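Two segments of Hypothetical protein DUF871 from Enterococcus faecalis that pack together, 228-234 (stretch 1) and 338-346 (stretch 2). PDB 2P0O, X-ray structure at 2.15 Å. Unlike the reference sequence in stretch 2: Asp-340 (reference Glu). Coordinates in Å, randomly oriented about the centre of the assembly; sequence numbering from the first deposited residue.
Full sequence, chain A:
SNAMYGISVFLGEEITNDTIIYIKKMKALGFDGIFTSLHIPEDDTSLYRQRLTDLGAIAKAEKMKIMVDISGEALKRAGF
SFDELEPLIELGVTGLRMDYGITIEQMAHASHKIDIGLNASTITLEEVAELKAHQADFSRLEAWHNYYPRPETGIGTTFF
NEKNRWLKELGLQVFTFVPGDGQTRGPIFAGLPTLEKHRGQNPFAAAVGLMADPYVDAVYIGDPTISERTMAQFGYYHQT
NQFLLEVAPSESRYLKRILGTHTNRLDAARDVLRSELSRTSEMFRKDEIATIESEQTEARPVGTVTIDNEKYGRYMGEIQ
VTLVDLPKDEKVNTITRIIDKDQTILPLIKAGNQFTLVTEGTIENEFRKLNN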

# COMPACT_ATOMS: atom_id res chain seq x y z
N GLU A 228 -6.37 9.73 -7.75
CA GLU A 228 -5.47 9.84 -8.90
C GLU A 228 -4.03 10.17 -8.50
O GLU A 228 -3.07 9.63 -9.08
CB GLU A 228 -6.01 10.88 -9.90
CG GLU A 228 -7.37 10.51 -10.50
CD GLU A 228 -7.26 9.69 -11.80
OE1 GLU A 228 -6.12 9.40 -12.24
OE2 GLU A 228 -8.32 9.33 -12.38
N ARG A 229 -3.87 11.05 -7.51
CA ARG A 229 -2.58 11.48 -7.02
C ARG A 229 -1.78 10.30 -6.47
O ARG A 229 -0.55 10.16 -6.70
CB ARG A 229 -2.79 12.49 -5.89
CG ARG A 229 -1.52 13.19 -5.43
CD ARG A 229 -1.79 14.11 -4.23
NE ARG A 229 -0.62 14.93 -3.93
CZ ARG A 229 0.43 14.54 -3.21
NH1 ARG A 229 0.50 13.31 -2.68
NH2 ARG A 229 1.43 15.38 -3.02
N THR A 230 -2.48 9.48 -5.70
CA THR A 230 -1.88 8.33 -5.06
C THR A 230 -1.57 7.25 -6.09
O THR A 230 -0.51 6.64 -6.03
CB THR A 230 -2.80 7.84 -3.91
OG1 THR A 230 -2.94 8.91 -2.97
CG2 THR A 230 -2.20 6.64 -3.20
N MSE A 231 -2.49 7.02 -7.02
CA MSE A 231 -2.22 6.15 -8.18
C MSE A 231 -0.92 6.52 -8.92
O MSE A 231 -0.12 5.65 -9.29
CB MSE A 231 -3.39 6.19 -9.18
CG MSE A 231 -4.65 5.63 -8.58
SE MSE A 231 -6.23 5.74 -9.73
CE MSE A 231 -5.66 4.49 -11.11
N ALA A 232 -0.74 7.83 -9.11
CA ALA A 232 0.43 8.38 -9.82
C ALA A 232 1.70 8.08 -9.07
O ALA A 232 2.73 7.82 -9.69
CB ALA A 232 0.27 9.87 -10.01
N GLN A 233 1.62 8.11 -7.72
CA GLN A 233 2.78 7.80 -6.89
C GLN A 233 3.13 6.31 -7.02
O GLN A 233 4.31 5.98 -7.21
CB GLN A 233 2.57 8.25 -5.44
CG GLN A 233 2.70 9.77 -5.29
CD GLN A 233 2.50 10.25 -3.86
OE1 GLN A 233 1.53 9.88 -3.19
NE2 GLN A 233 3.40 11.11 -3.40
N PHE A 234 2.12 5.43 -6.93
CA PHE A 234 2.34 4.00 -7.16
C PHE A 234 2.96 3.81 -8.53
O PHE A 234 3.98 3.13 -8.66
CB PHE A 234 1.05 3.16 -7.03
CG PHE A 234 0.69 2.81 -5.59
CD1 PHE A 234 1.37 1.77 -4.91
CD2 PHE A 234 -0.33 3.49 -4.92
CE1 PHE A 234 1.02 1.44 -3.56
CE2 PHE A 234 -0.69 3.16 -3.58
CZ PHE A 234 -0.01 2.15 -2.91
N ILE A 338 8.71 19.79 1.63
CA ILE A 338 7.82 18.70 1.22
C ILE A 338 6.42 18.87 1.77
O ILE A 338 6.23 19.15 2.94
CB ILE A 338 8.31 17.30 1.74
CG1 ILE A 338 9.79 17.07 1.36
CG2 ILE A 338 7.35 16.18 1.25
CD1 ILE A 338 10.04 16.99 -0.17
N ILE A 339 5.43 18.68 0.91
CA ILE A 339 4.01 18.77 1.24
C ILE A 339 3.68 17.84 2.41
O ILE A 339 4.17 16.71 2.48
CB ILE A 339 3.17 18.45 -0.07
CG1 ILE A 339 3.21 19.65 -1.02
CG2 ILE A 339 1.75 17.99 0.17
CD1 ILE A 339 3.15 21.00 -0.36
N ASP A 340 2.86 18.34 3.34
CA ASP A 340 2.56 17.58 4.56
C ASP A 340 2.23 16.12 4.23
O ASP A 340 2.78 15.20 4.83
CB ASP A 340 1.38 18.22 5.32
CG ASP A 340 1.26 17.72 6.74
OD1 ASP A 340 1.86 16.68 7.06
OD2 ASP A 340 0.55 18.37 7.56
N LYS A 341 1.34 15.95 3.27
CA LYS A 341 0.84 14.64 2.85
C LYS A 341 1.95 13.70 2.33
O LYS A 341 1.82 12.48 2.41
CB LYS A 341 -0.32 14.81 1.84
CG LYS A 341 -0.57 13.62 0.87
CD LYS A 341 -1.61 12.59 1.40
CE LYS A 341 -2.27 11.80 0.26
NZ LYS A 341 -3.49 10.94 0.70
N ASP A 342 3.05 14.24 1.81
CA ASP A 342 4.10 13.38 1.29
C ASP A 342 5.20 13.08 2.29
O ASP A 342 6.08 12.26 2.05
CB ASP A 342 4.67 13.91 -0.04
CG ASP A 342 3.68 13.76 -1.18
OD1 ASP A 342 2.71 12.97 -1.05
OD2 ASP A 342 3.83 14.46 -2.21
N GLN A 343 5.13 13.71 3.45
CA GLN A 343 6.22 13.54 4.41
C GLN A 343 6.39 12.12 4.97
O GLN A 343 7.45 11.80 5.45
CB GLN A 343 6.09 14.58 5.53
CG GLN A 343 6.55 15.96 5.04
CD GLN A 343 6.44 17.03 6.11
OE1 GLN A 343 6.56 16.73 7.28
NE2 GLN A 343 6.20 18.26 5.71
N THR A 344 5.36 11.28 4.95
CA THR A 344 5.56 9.89 5.37
C THR A 344 6.34 9.05 4.33
O THR A 344 6.67 7.91 4.57
CB THR A 344 4.26 9.17 5.69
OG1 THR A 344 3.37 9.29 4.58
CG2 THR A 344 3.61 9.75 6.98
N ILE A 345 6.60 9.61 3.16
CA ILE A 345 7.44 8.94 2.16
C ILE A 345 8.92 9.08 2.54
O ILE A 345 9.74 8.17 2.27
CB ILE A 345 7.20 9.54 0.75
CG1 ILE A 345 5.75 9.32 0.34
CG2 ILE A 345 8.20 8.95 -0.28
CD1 ILE A 345 5.29 10.22 -0.86
N LEU A 346 9.25 10.18 3.22
CA LEU A 346 10.67 10.45 3.57
C LEU A 346 11.43 9.34 4.27
O LEU A 346 12.55 9.11 3.88
CB LEU A 346 10.87 11.78 4.35
CG LEU A 346 10.40 13.06 3.64
CD1 LEU A 346 10.34 14.24 4.61
CD2 LEU A 346 11.30 13.36 2.41

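The contact centres on the carboxylate of Asp-342, which is buried and receives three hydrogen bonds from the helix of stretch 1. Two come from Arg-229 in a paired salt bridge: NH1 of Arg-229 lies 2.8 Å from OD1 of Asp-342, and NH2 of Arg-229 lies 2.7 Å from OD2 of Asp-342. The carboxylate meets the guanidinium at its edge, near its plane, so both N-H groups point almost straight at their acceptors. Arg-229 reaches this position with chi1 to chi3 all t, an extended chain that spans a wide gap; even the closest CA atoms, those of Gln-233 and Asp-342, are 10.0 Å apart. One helical turn along, Gln-233 projects from the same side and donates from NE2 to OD1 of Asp-342 at 3.1 Å. OD1 thus accepts from both side chains, and the arginine offsets a negative charge that would otherwise be costly to bury.

Around this polar centre the packing is modest, with 232 Å² buried in total. The aliphatic part of Lys-341 lies against the guanidinium, its CG 3.7 Å from NH1 of Arg-229, while its ammonium is hydrogen-bonded elsewhere in the structure. CG2 of Ile-339 approaches NH2 of Arg-229 at 4.1 Å. Beside Gln-233, the buried Ile-345 places CD1 3.3 Å from NE2 of Gln-233, adding an apolar flank to the amide.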